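Local coordinates for protein type VI secretion system component (PDB 2P5Z) that probably acts as a spike component of the type VI secretion system, resembling the phage T4 tail proteins gp27 and gp5, at residues A[120-125]-A[419-424]; A[378-383]-A[460-465]; A[384-389]-A[453-458]. All coordinates share one frame; numbering follows the deposited sequence.

Contact 1: residues A[120-125]-A[419-424]; sequences SRQNAI and TWKPGY
The backbone N of Asn-123 donates to the O of Thr-419 at 2.8 Å, the shortest of three main-chain hydrogen bonds that tie residues 120-125 to residues 419-424. The O of Asn-123 accepts in turn from the N of Lys-421 at 3.0 Å, so both main-chain polar groups of Asn-123 are engaged, and Asn-123 and Trp-420 form a single beta bridge. Further on, the N of Ile-125 gives its hydrogen to the O of Tyr-424 (2.9 Å), the last residue of a type II turn that begins at Lys-421 and brings this carbonyl back to the other chain segment. Between these bonds the indole of Trp-420 folds beneath Asn-123: the CB of Asn-123 sits 3.5 Å from the centroid of the six-membered ring, only 9° off its normal, in a CH-pi contact. The CD1 of Ile-125 approaches CZ3 of the same indole at 3.9 Å, and Met-165 of strand 161-166 also touches Trp-420 and Ile-125. Such pairing illustrates how the hub-like part and the OB domain can be joined without sharing a sheet: the former contributes the start of strand 124-127, the latter the loop between strands 409-412 and 426-429. On the far side of the bridge from the indole, the Lys-421 chain slants across Gln-122, and an extended chi2 (177°) sets its CD 3.7 Å from the CB of Ala-124. The NZ of Lys-421 hydrogen-bonds to the OH of Tyr-126 and the OE1 of Gln-166. Tyr-424 meets the O of Ile-125 with the edge of its ring, in the ring plane, while its CB lies 3.9 Å from the CB of Ala-124. The OD1 of Asn-123 accepts from the N of Gly-168.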
ATOM      1  N   SER A 120     -18.871  11.952   0.767  1.00 54.50           N
ATOM      2  CA  SER A 120     -18.661  13.397   0.709  1.00 53.06           C
ATOM      3  C   SER A 120     -17.305  13.820   1.244  1.00 54.85           C
ATOM      4  O   SER A 120     -16.950  13.471   2.377  1.00 54.29           O
ATOM      5  CB  SER A 120     -19.779  14.160   1.429  1.00 54.14           C
ATOM      6  OG  SER A 120     -19.604  14.143   2.829  1.00 52.31           O
ATOM      7  N   ARG A 121     -16.564  14.572   0.427  1.00 54.12           N
ATOM      8  CA  ARG A 121     -15.199  14.987   0.765  1.00 62.58           C
ATOM      9  C   ARG A 121     -14.914  16.472   0.522  1.00 63.00           C
ATOM     10  O   ARG A 121     -14.153  16.839  -0.374  1.00 65.19           O
ATOM     11  CB  ARG A 121     -14.135  14.110   0.067  1.00 63.86           C
ATOM     12  CG  ARG A 121     -14.288  13.888  -1.449  1.00 67.99           C
ATOM     13  CD  ARG A 121     -13.259  12.872  -2.017  1.00 69.96           C
ATOM     14  NE  ARG A 121     -11.939  12.921  -1.369  1.00 74.87           N
ATOM     15  CZ  ARG A 121     -11.400  11.916  -0.667  1.00 77.32           C
ATOM     16  NH1 ARG A 121     -12.060  10.773  -0.515  1.00 78.95           N
ATOM     17  NH2 ARG A 121     -10.197  12.044  -0.116  1.00 76.37           N
ATOM     18  N   GLN A 122     -15.508  17.329   1.335  1.00 61.04           N
ATOM     19  CA  GLN A 122     -15.258  18.750   1.206  1.00 63.01           C
ATOM     20  C   GLN A 122     -14.252  19.247   2.227  1.00 58.79           C
ATOM     21  O   GLN A 122     -14.185  18.732   3.334  1.00 57.91           O
ATOM     22  CB  GLN A 122     -16.559  19.532   1.326  1.00 67.79           C
ATOM     23  CG  GLN A 122     -17.356  19.608   0.036  1.00 72.89           C
ATOM     24  CD  GLN A 122     -18.337  20.774   0.045  1.00 75.35           C
ATOM     25  OE1 GLN A 122     -19.361  20.737   0.734  1.00 74.64           O
ATOM     26  NE2 GLN A 122     -18.020  21.821  -0.716  1.00 75.24           N
ATOM     27  N   ASN A 123     -13.471  20.255   1.847  1.00 57.79           N
ATOM     28  CA  ASN A 123     -12.561  20.926   2.786  1.00 53.66           C
ATOM     29  C   ASN A 123     -13.269  21.901   3.733  1.00 49.50           C
ATOM     30  O   ASN A 123     -14.167  22.636   3.326  1.00 46.52           O
ATOM     31  CB  ASN A 123     -11.461  21.662   2.028  1.00 55.20           C
ATOM     32  CG  ASN A 123     -10.731  20.779   1.047  1.00 56.66           C
ATOM     33  OD1 ASN A 123     -10.297  19.679   1.388  1.00 60.03           O
ATOM     34  ND2 ASN A 123     -10.575  21.263  -0.178  1.00 54.56           N
ATOM     35  N   ALA A 124     -12.866  21.918   4.999  1.00 48.10           N
ATOM     36  CA  ALA A 124     -13.519  22.808   5.955  1.00 49.17           C
ATOM     37  C   ALA A 124     -12.643  23.149   7.144  1.00 48.08           C
ATOM     38  O   ALA A 124     -11.820  22.341   7.561  1.00 51.33           O
ATOM     39  CB  ALA A 124     -14.823  22.196   6.437  1.00 50.22           C
ATOM     40  N   ILE A 125     -12.834  24.343   7.701  1.00 47.72           N
ATOM     41  CA  ILE A 125     -12.143  24.733   8.939  1.00 47.99           C
ATOM     42  C   ILE A 125     -13.199  24.994  10.007  1.00 50.07           C
ATOM     43  O   ILE A 125     -14.086  25.825   9.830  1.00 55.47           O
ATOM     44  CB  ILE A 125     -11.238  25.981   8.734  1.00 45.67           C
ATOM     45  CG1 ILE A 125     -10.145  25.678   7.720  1.00 48.71           C
ATOM     46  CG2 ILE A 125     -10.587  26.427  10.036  1.00 41.10           C
ATOM     47  CD1 ILE A 125      -9.791  26.860   6.867  1.00 55.96           C
ATOM     48  N   THR A 419     -14.711  23.809  -3.243  1.00 99.23           N
ATOM     49  CA  THR A 419     -14.221  22.659  -2.495  1.00 92.50           C
ATOM     50  C   THR A 419     -14.334  22.903  -0.989  1.00 85.31           C
ATOM     51  O   THR A 419     -14.067  22.013  -0.184  1.00 85.62           O
ATOM     52  CB  THR A 419     -12.760  22.338  -2.873  1.00 93.47           C
ATOM     53  OG1 THR A 419     -11.951  23.508  -2.693  1.00 94.22           O
ATOM     54  CG2 THR A 419     -12.672  21.904  -4.328  1.00 93.21           C
ATOM     55  N   TRP A 420     -14.745  24.116  -0.629  1.00 76.77           N
ATOM     56  CA  TRP A 420     -14.871  24.526   0.762  1.00 68.09           C
ATOM     57  C   TRP A 420     -16.329  24.622   1.189  1.00 70.02           C
ATOM     58  O   TRP A 420     -17.149  25.193   0.473  1.00 72.00           O
ATOM     59  CB  TRP A 420     -14.124  25.852   1.007  1.00 54.80           C
ATOM     60  CG  TRP A 420     -12.649  25.694   0.793  1.00 50.77           C
ATOM     61  CD1 TRP A 420     -11.974  25.841  -0.387  1.00 50.46           C
ATOM     62  CD2 TRP A 420     -11.674  25.304   1.767  1.00 43.50           C
ATOM     63  NE1 TRP A 420     -10.631  25.584  -0.200  1.00 49.09           N
ATOM     64  CE2 TRP A 420     -10.424  25.247   1.111  1.00 45.03           C
ATOM     65  CE3 TRP A 420     -11.732  25.016   3.128  1.00 46.26           C
ATOM     66  CZ2 TRP A 420      -9.246  24.890   1.768  1.00 48.03           C
ATOM     67  CZ3 TRP A 420     -10.550  24.661   3.789  1.00 49.61           C
ATOM     68  CH2 TRP A 420      -9.332  24.590   3.101  1.00 49.39           C
ATOM     69  N   LYS A 421     -16.645  24.036   2.345  1.00 72.31           N
ATOM     70  CA  LYS A 421     -17.966  24.163   2.954  1.00 77.39           C
ATOM     71  C   LYS A 421     -18.271  25.633   3.278  1.00 80.96           C
ATOM     72  O   LYS A 421     -17.377  26.365   3.715  1.00 82.23           O
ATOM     73  CB  LYS A 421     -18.056  23.293   4.216  1.00 78.97           C
ATOM     74  CG  LYS A 421     -18.113  21.790   3.935  1.00 82.24           C
ATOM     75  CD  LYS A 421     -18.122  20.961   5.223  1.00 80.77           C
ATOM     76  CE  LYS A 421     -17.645  19.526   4.979  1.00 81.96           C
ATOM     77  NZ  LYS A 421     -17.223  18.861   6.246  1.00 78.86           N
ATOM     78  N   PRO A 422     -19.521  26.074   3.024  1.00 82.35           N
ATOM     79  CA  PRO A 422     -19.983  27.450   3.239  1.00 80.59           C
ATOM     80  C   PRO A 422     -19.715  27.978   4.645  1.00 77.13           C
ATOM     81  O   PRO A 422     -20.135  27.370   5.633  1.00 74.68           O
ATOM     82  CB  PRO A 422     -21.495  27.351   3.014  1.00 84.56           C
ATOM     83  CG  PRO A 422     -21.664  26.199   2.090  1.00 86.25           C
ATOM     84  CD  PRO A 422     -20.594  25.220   2.474  1.00 84.60           C
ATOM     85  N   GLY A 423     -18.988  29.091   4.720  1.00 74.14           N
ATOM     86  CA  GLY A 423     -18.654  29.728   5.997  1.00 71.69           C
ATOM     87  C   GLY A 423     -17.586  28.994   6.781  1.00 69.42           C
ATOM     88  O   GLY A 423     -17.359  29.272   7.963  1.00 66.83           O
ATOM     89  N   TYR A 424     -16.931  28.045   6.121  1.00 65.57           N
ATOM     90  CA  TYR A 424     -15.899  27.258   6.756  1.00 63.23           C
ATOM     91  C   TYR A 424     -14.587  27.431   6.009  1.00 59.57           C
ATOM     92  O   TYR A 424     -13.697  26.585   6.103  1.00 59.17           O
ATOM     93  CB  TYR A 424     -16.294  25.788   6.776  1.00 61.29           C
ATOM     94  CG  TYR A 424     -17.377  25.417   7.753  1.00 58.04           C
ATOM     95  CD1 TYR A 424     -18.663  25.154   7.322  1.00 59.43           C
ATOM     96  CD2 TYR A 424     -17.102  25.284   9.100  1.00 56.10           C
ATOM     97  CE1 TYR A 424     -19.653  24.786   8.204  1.00 59.57           C
ATOM     98  CE2 TYR A 424     -18.082  24.921  10.001  1.00 57.08           C
ATOM     99  CZ  TYR A 424     -19.360  24.665   9.553  1.00 59.78           C
ATOM    100  OH  TYR A 424     -20.349  24.290  10.454  1.00 59.94           O
TER

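Contact 2: residues A[378-383]-A[460-465]; sequences IPRPVM and NPDRPY
The Asx turn at Asn-460, set within a type I beta turn that runs to Arg-463 and links strands 451-456 and 464-469 of the OB domain, receives Arg-380 from the connector that leads out of the hub-like part. The OD1 of Asn-460 accepts from the N of Asp-462 at 3.0 Å, which closes the Asx turn and helps to set the acid where the arginine reaches it. The Arg-380 chain is extended from CG to NE and delivers its guanidinium end-on: NH1 at 2.9 Å and NH2 at 3.0 Å both bond to a single oxygen, OD2 of Asp-462. That oxygen lies in the guanidinium plane, yet the carboxylate is turned 75° against it. NH1 comes from above the carboxylate, 54° out of its plane, whereas NH2 arrives nearly along the C-O axis of OD2. Pro-461 fills the middle of the contact. Its CG lies 4.3 Å from the CG of Pro-381, and its CB is 3.6 Å from the CE of Met-383, whose chain bends at chi2 (-71°) and crosses the proline at about a right angle. The second oxygen of Asp-462, OD1, accepts from the N of Met-165, and the NE of Arg-380 bridges to Glu-181 of helix 171-182. With an acid on two sides, the arginine probably stays charged and couples the turn electrostatically to that helix.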
ATOM      1  N   ILE A 378      -5.913   6.806  13.089  1.00 50.14           N
ATOM      2  CA  ILE A 378      -5.911   7.116  11.660  1.00 50.56           C
ATOM      3  C   ILE A 378      -4.918   8.253  11.429  1.00 55.88           C
ATOM      4  O   ILE A 378      -5.028   9.313  12.049  1.00 60.95           O
ATOM      5  CB  ILE A 378      -7.327   7.520  11.154  1.00 51.94           C
ATOM      6  CG1 ILE A 378      -8.262   6.316  11.122  1.00 53.91           C
ATOM      7  CG2 ILE A 378      -7.298   8.070   9.749  1.00 49.87           C
ATOM      8  CD1 ILE A 378      -9.188   6.261  12.268  1.00 53.98           C
ATOM      9  N   PRO A 379      -3.929   8.036  10.551  1.00 55.86           N
ATOM     10  CA  PRO A 379      -2.873   9.024  10.294  1.00 53.34           C
ATOM     11  C   PRO A 379      -3.400  10.361   9.783  1.00 53.66           C
ATOM     12  O   PRO A 379      -4.411  10.408   9.071  1.00 50.72           O
ATOM     13  CB  PRO A 379      -2.021   8.358   9.201  1.00 52.39           C
ATOM     14  CG  PRO A 379      -2.905   7.316   8.596  1.00 54.41           C
ATOM     15  CD  PRO A 379      -3.769   6.829   9.724  1.00 54.41           C
ATOM     16  N   ARG A 380      -2.712  11.439  10.159  1.00 56.92           N
ATOM     17  CA  ARG A 380      -3.062  12.787   9.724  1.00 52.72           C
ATOM     18  C   ARG A 380      -2.726  12.976   8.256  1.00 48.91           C
ATOM     19  O   ARG A 380      -1.783  12.375   7.761  1.00 48.01           O
ATOM     20  CB  ARG A 380      -2.314  13.807  10.576  1.00 56.67           C
ATOM     21  CG  ARG A 380      -3.205  14.440  11.598  1.00 59.69           C
ATOM     22  CD  ARG A 380      -2.461  15.165  12.692  1.00 59.01           C
ATOM     23  NE  ARG A 380      -3.426  15.581  13.700  1.00 61.05           N
ATOM     24  CZ  ARG A 380      -4.080  16.741  13.674  1.00 66.24           C
ATOM     25  NH1 ARG A 380      -3.858  17.622  12.707  1.00 68.01           N
ATOM     26  NH2 ARG A 380      -4.959  17.031  14.623  1.00 69.53           N
ATOM     27  N   PRO A 381      -3.508  13.790   7.543  1.00 47.99           N
ATOM     28  CA  PRO A 381      -3.094  14.065   6.172  1.00 48.73           C
ATOM     29  C   PRO A 381      -1.789  14.889   6.139  1.00 52.34           C
ATOM     30  O   PRO A 381      -1.511  15.690   7.055  1.00 48.59           O
ATOM     31  CB  PRO A 381      -4.274  14.846   5.587  1.00 48.60           C
ATOM     32  CG  PRO A 381      -5.011  15.379   6.740  1.00 48.17           C
ATOM     33  CD  PRO A 381      -4.761  14.474   7.906  1.00 49.23           C
ATOM     34  N   VAL A 382      -0.976  14.646   5.118  1.00 49.71           N
ATOM     35  CA  VAL A 382       0.341  15.240   5.065  1.00 50.14           C
ATOM     36  C   VAL A 382       0.271  16.443   4.134  1.00 51.75           C
ATOM     37  O   VAL A 382      -0.069  16.302   2.946  1.00 49.26           O
ATOM     38  CB  VAL A 382       1.393  14.191   4.641  1.00 51.74           C
ATOM     39  CG1 VAL A 382       2.725  14.829   4.317  1.00 49.65           C
ATOM     40  CG2 VAL A 382       1.565  13.150   5.761  1.00 52.11           C
ATOM     41  N   MET A 383       0.521  17.630   4.697  1.00 49.41           N
ATOM     42  CA  MET A 383       0.385  18.869   3.937  1.00 51.01           C
ATOM     43  C   MET A 383       1.724  19.247   3.336  1.00 53.73           C
ATOM     44  O   MET A 383       2.579  19.835   4.005  1.00 57.62           O
ATOM     45  CB  MET A 383      -0.156  20.007   4.799  1.00 48.02           C
ATOM     46  CG  MET A 383      -1.500  19.710   5.450  1.00 46.18           C
ATOM     47  SD  MET A 383      -2.861  19.684   4.286  1.00 38.08           S
ATOM     48  CE  MET A 383      -3.885  18.555   5.145  1.00 49.39           C
ATOM     49  N   ASN A 460       1.583  19.272   9.270  1.00 47.04           N
ATOM     50  CA  ASN A 460       0.390  19.245  10.098  1.00 49.30           C
ATOM     51  C   ASN A 460      -0.627  20.315   9.678  1.00 53.25           C
ATOM     52  O   ASN A 460      -0.330  21.511   9.712  1.00 55.36           O
ATOM     53  CB  ASN A 460       0.818  19.455  11.547  1.00 47.53           C
ATOM     54  CG  ASN A 460      -0.234  19.039  12.547  1.00 48.72           C
ATOM     55  OD1 ASN A 460      -1.442  19.234  12.347  1.00 46.21           O
ATOM     56  ND2 ASN A 460       0.226  18.482  13.659  1.00 47.39           N
ATOM     57  N   PRO A 461      -1.851  19.888   9.321  1.00 55.34           N
ATOM     58  CA  PRO A 461      -2.922  20.796   8.879  1.00 55.07           C
ATOM     59  C   PRO A 461      -3.395  21.764   9.956  1.00 53.21           C
ATOM     60  O   PRO A 461      -4.031  22.764   9.633  1.00 58.76           O
ATOM     61  CB  PRO A 461      -4.069  19.840   8.527  1.00 55.50           C
ATOM     62  CG  PRO A 461      -3.794  18.611   9.328  1.00 53.24           C
ATOM     63  CD  PRO A 461      -2.295  18.486   9.313  1.00 54.16           C
ATOM     64  N   ASP A 462      -3.094  21.469  11.217  1.00 51.16           N
ATOM     65  CA  ASP A 462      -3.480  22.341  12.319  1.00 53.05           C
ATOM     66  C   ASP A 462      -2.321  23.205  12.830  1.00 55.29           C
ATOM     67  O   ASP A 462      -2.347  23.722  13.949  1.00 54.19           O
ATOM     68  CB  ASP A 462      -4.123  21.535  13.447  1.00 51.75           C
ATOM     69  CG  ASP A 462      -5.432  20.863  13.015  1.00 55.52           C
ATOM     70  OD1 ASP A 462      -6.209  21.461  12.214  1.00 48.74           O
ATOM     71  OD2 ASP A 462      -5.673  19.719  13.477  1.00 57.41           O
ATOM     72  N   ARG A 463      -1.304  23.378  11.994  1.00 54.97           N
ATOM     73  CA  ARG A 463      -0.249  24.330  12.303  1.00 52.53           C
ATOM     74  C   ARG A 463       0.052  25.255  11.131  1.00 50.07           C
ATOM     75  O   ARG A 463       1.172  25.249  10.619  1.00 51.43           O
ATOM     76  CB  ARG A 463       1.032  23.597  12.670  1.00 56.77           C
ATOM     77  CG  ARG A 463       1.055  22.916  14.011  1.00 60.29           C
ATOM     78  CD  ARG A 463       2.414  22.285  14.127  1.00 65.61           C
ATOM     79  NE  ARG A 463       2.739  21.795  15.456  1.00 71.02           N
ATOM     80  CZ  ARG A 463       3.946  21.349  15.800  1.00 74.02           C
ATOM     81  NH1 ARG A 463       4.935  21.347  14.914  1.00 72.92           N
ATOM     82  NH2 ARG A 463       4.165  20.907  17.031  1.00 76.48           N
ATOM     83  N   PRO A 464      -0.928  26.071  10.707  1.00 47.80           N
ATOM     84  CA  PRO A 464      -0.641  26.850   9.521  1.00 47.70           C
ATOM     85  C   PRO A 464       0.058  28.179   9.817  1.00 52.17           C
ATOM     86  O   PRO A 464      -0.105  28.759  10.900  1.00 53.36           O
ATOM     87  CB  PRO A 464      -2.028  27.111   8.947  1.00 44.60           C
ATOM     88  CG  PRO A 464      -2.920  27.114  10.124  1.00 43.41           C
ATOM     89  CD  PRO A 464      -2.276  26.355  11.225  1.00 44.54           C
ATOM     90  N   TYR A 465       0.824  28.659   8.846  1.00 51.01           N
ATOM     91  CA  TYR A 465       1.437  29.963   8.949  1.00 49.90           C
ATOM     92  C   TYR A 465       1.584  30.560   7.561  1.00 52.53           C
ATOM     93  O   TYR A 465       1.474  29.844   6.561  1.00 50.61           O
ATOM     94  CB  TYR A 465       2.774  29.915   9.706  1.00 51.41           C
ATOM     95  CG  TYR A 465       3.876  29.182   8.997  1.00 53.94           C
ATOM     96  CD1 TYR A 465       4.099  27.822   9.231  1.00 54.10           C
ATOM     97  CD2 TYR A 465       4.718  29.846   8.098  1.00 52.33           C
ATOM     98  CE1 TYR A 465       5.118  27.145   8.571  1.00 53.26           C
ATOM     99  CE2 TYR A 465       5.733  29.179   7.435  1.00 51.60           C
ATOM    100  CZ  TYR A 465       5.930  27.830   7.678  1.00 53.41           C
ATOM    101  OH  TYR A 465       6.935  27.178   7.009  1.00 53.94           O
TER

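Contact 3: residues A[384-389]-A[453-458]; sequences AGTLPA and SIAFEE
Phe-456 presents the edge of its ring to Leu-387, the CG of the leucine lying in the ring plane and its CD1 standing 3.8 Å from the ring atom CZ. The two side chains cross at about a right angle, and an extended chi2 (-179°) sets the leucine CD1 at the edge of the phenyl ring. Pro-464 and Met-383 also pack against this phenyl group, while Leu-387 touches Tyr-167. Beside the aromatic residue, Leu-387 and Ile-454 share one side of the sheet, the CB of Leu-387 lying 4.2 Å from the CB of Ile-454. The CB of Ala-389 meets the CG1 of Ile-454 at 3.9 Å. Val-411 of strand 409-412 touches both Ala-389 and Ile-454, as befits a small barrel in which apolar residues gather inside. Strands 387-391 and 451-456 are the first and fourth of the OB domain, neighbours in its five-stranded antiparallel sheet. Leu-387 and Ile-454 are a hydrogen-bonded pair: the N of Leu-387 donates to the O of Ile-454 at 2.8 Å, and the N of Ile-454 returns a bond to the O of Leu-387. Pro-388 and Ser-453 follow as a non-hydrogen-bonded pair. A second donor grips the O of Ile-454. With OG1 anti to its backbone N (chi1 -150°), Thr-386 brings OG1 to 2.8 Å from the O of Ile-454, from above the carbonyl plane and 79° out of it, while the N of Leu-387 uses an in-plane lone pair. The CG2 of Thr-386 then lies 3.6 Å from the OG of Ser-453. The contact also reaches both other subunits: Thr-386 packs on Tyr-465 of the third subunit, and Glu-457 forms a salt bridge with Lys-470 of the second subunit.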
ATOM      1  N   ALA A 384       1.907  18.858   2.080  1.00 52.68           N
ATOM      2  CA  ALA A 384       3.080  19.207   1.311  1.00 52.48           C
ATOM      3  C   ALA A 384       2.687  20.403   0.488  1.00 52.16           C
ATOM      4  O   ALA A 384       1.508  20.594   0.173  1.00 58.09           O
ATOM      5  CB  ALA A 384       3.481  18.061   0.399  1.00 52.41           C
ATOM      6  N   GLY A 385       3.662  21.212   0.126  1.00 51.06           N
ATOM      7  CA  GLY A 385       3.353  22.424  -0.616  1.00 56.01           C
ATOM      8  C   GLY A 385       2.533  23.431   0.174  1.00 56.40           C
ATOM      9  O   GLY A 385       2.338  23.314   1.390  1.00 57.74           O
ATOM     10  N   THR A 386       2.009  24.406  -0.543  1.00 56.00           N
ATOM     11  CA  THR A 386       1.464  25.580   0.081  1.00 51.88           C
ATOM     12  C   THR A 386       0.025  25.832  -0.376  1.00 51.16           C
ATOM     13  O   THR A 386      -0.369  25.431  -1.474  1.00 49.81           O
ATOM     14  CB  THR A 386       2.382  26.774  -0.227  1.00 51.77           C
ATOM     15  OG1 THR A 386       2.310  27.705   0.848  1.00 63.75           O
ATOM     16  CG2 THR A 386       2.001  27.453  -1.525  1.00 47.77           C
ATOM     17  N   LEU A 387      -0.783  26.460   0.469  1.00 49.75           N
ATOM     18  CA  LEU A 387      -2.144  26.815   0.036  1.00 49.64           C
ATOM     19  C   LEU A 387      -2.268  28.314  -0.206  1.00 49.45           C
ATOM     20  O   LEU A 387      -1.841  29.117   0.628  1.00 50.86           O
ATOM     21  CB  LEU A 387      -3.198  26.369   1.050  1.00 48.56           C
ATOM     22  CG  LEU A 387      -3.360  24.876   1.280  1.00 48.77           C
ATOM     23  CD1 LEU A 387      -4.459  24.657   2.298  1.00 44.19           C
ATOM     24  CD2 LEU A 387      -3.673  24.198  -0.048  1.00 48.52           C
ATOM     25  N   PRO A 388      -2.845  28.695  -1.349  1.00 48.92           N
ATOM     26  CA  PRO A 388      -3.094  30.111  -1.589  1.00 49.60           C
ATOM     27  C   PRO A 388      -4.239  30.611  -0.713  1.00 52.33           C
ATOM     28  O   PRO A 388      -5.201  29.879  -0.463  1.00 53.56           O
ATOM     29  CB  PRO A 388      -3.494  30.157  -3.063  1.00 47.78           C
ATOM     30  CG  PRO A 388      -4.055  28.802  -3.355  1.00 49.49           C
ATOM     31  CD  PRO A 388      -3.303  27.842  -2.463  1.00 49.88           C
ATOM     32  N   ALA A 389      -4.116  31.836  -0.215  1.00 51.10           N
ATOM     33  CA  ALA A 389      -5.217  32.446   0.501  1.00 53.45           C
ATOM     34  C   ALA A 389      -5.303  33.930   0.182  1.00 58.05           C
ATOM     35  O   ALA A 389      -4.350  34.515  -0.326  1.00 58.63           O
ATOM     36  CB  ALA A 389      -5.058  32.232   1.967  1.00 50.38           C
ATOM     37  N   SER A 453       0.663  32.772   0.756  1.00 58.80           N
ATOM     38  CA  SER A 453       0.880  31.342   0.717  1.00 55.30           C
ATOM     39  C   SER A 453       0.844  30.795   2.123  1.00 56.29           C
ATOM     40  O   SER A 453       1.538  31.303   3.008  1.00 58.87           O
ATOM     41  CB  SER A 453       2.210  31.020   0.062  1.00 52.25           C
ATOM     42  OG  SER A 453       2.047  31.001  -1.341  1.00 52.71           O
ATOM     43  N   ILE A 454       0.021  29.771   2.330  1.00 52.72           N
ATOM     44  CA  ILE A 454      -0.077  29.133   3.634  1.00 49.51           C
ATOM     45  C   ILE A 454       0.720  27.823   3.684  1.00 47.02           C
ATOM     46  O   ILE A 454       0.544  26.929   2.845  1.00 42.68           O
ATOM     47  CB  ILE A 454      -1.535  28.897   4.030  1.00 51.89           C
ATOM     48  CG1 ILE A 454      -2.339  30.180   3.827  1.00 50.91           C
ATOM     49  CG2 ILE A 454      -1.620  28.441   5.476  1.00 51.57           C
ATOM     50  CD1 ILE A 454      -1.991  31.257   4.823  1.00 51.70           C
ATOM     51  N   ALA A 455       1.616  27.742   4.656  1.00 42.47           N
ATOM     52  CA  ALA A 455       2.450  26.577   4.850  1.00 40.83           C
ATOM     53  C   ALA A 455       2.122  25.957   6.199  1.00 40.03           C
ATOM     54  O   ALA A 455       1.458  26.563   7.023  1.00 40.85           O
ATOM     55  CB  ALA A 455       3.928  26.952   4.784  1.00 38.35           C
ATOM     56  N   PHE A 456       2.602  24.736   6.420  1.00 41.25           N
ATOM     57  CA  PHE A 456       2.161  23.943   7.553  1.00 39.36           C
ATOM     58  C   PHE A 456       3.342  23.313   8.220  1.00 42.10           C
ATOM     59  O   PHE A 456       4.120  22.597   7.585  1.00 44.96           O
ATOM     60  CB  PHE A 456       1.178  22.872   7.088  1.00 35.75           C
ATOM     61  CG  PHE A 456      -0.088  23.434   6.506  1.00 29.77           C
ATOM     62  CD1 PHE A 456      -1.138  23.766   7.324  1.00 23.49           C
ATOM     63  CD2 PHE A 456      -0.200  23.666   5.147  1.00 29.03           C
ATOM     64  CE1 PHE A 456      -2.297  24.284   6.801  1.00 27.10           C
ATOM     65  CE2 PHE A 456      -1.359  24.198   4.621  1.00 32.97           C
ATOM     66  CZ  PHE A 456      -2.412  24.506   5.457  1.00 30.30           C
ATOM     67  N   GLU A 457       3.479  23.600   9.502  1.00 43.67           N
ATOM     68  CA  GLU A 457       4.637  23.177  10.249  1.00 53.18           C
ATOM     69  C   GLU A 457       4.602  21.653  10.419  1.00 56.28           C
ATOM     70  O   GLU A 457       3.605  21.100  10.884  1.00 57.79           O
ATOM     71  CB  GLU A 457       4.640  23.901  11.584  1.00 56.85           C
ATOM     72  CG  GLU A 457       5.891  23.743  12.360  1.00 63.66           C
ATOM     73  CD  GLU A 457       5.917  24.648  13.557  1.00 67.93           C
ATOM     74  OE1 GLU A 457       5.100  24.446  14.486  1.00 70.04           O
ATOM     75  OE2 GLU A 457       6.758  25.567  13.565  1.00 70.50           O
ATOM     76  N   GLU A 458       5.698  21.003  10.025  1.00 57.49           N
ATOM     77  CA  GLU A 458       5.816  19.537   9.801  1.00 61.04           C
ATOM     78  C   GLU A 458       4.648  18.816   9.103  1.00 56.68           C
ATOM     79  O   GLU A 458       4.324  17.694   9.446  1.00 55.60           O
ATOM     80  CB  GLU A 458       6.344  18.766  11.030  1.00 64.45           C
ATOM     81  CG  GLU A 458       5.656  19.021  12.371  1.00 69.85           C
ATOM     82  CD  GLU A 458       6.556  18.711  13.553  1.00 70.77           C
ATOM     83  OE1 GLU A 458       7.120  17.591  13.592  1.00 74.29           O
ATOM     84  OE2 GLU A 458       6.700  19.584  14.443  1.00 72.70           O
TER

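Overall arrangement
Taken together, the three contacts show how chemistry follows place between the hub-like part and the OB domain. Contact 3 is buried and lies within the OB barrel, where strand pairing and apolar side chains dominate; contacts 1 and 2 are only partly buried. Contact 1 joins the barrel to the hub-like part through main-chain bonds and an indole face, contact 2 joins it to the connector leading from that part through a salt bridge beside prolines. Contacts 2 and 3, with centres 10 Å apart, reach the same sheet and touch directly, Arg-463 NH1 pairing with Glu-458 OE2; both also meet the second subunit. Contact 1 stands apart, its centre about 16 Å from that of contact 2, and no other subunit touches it.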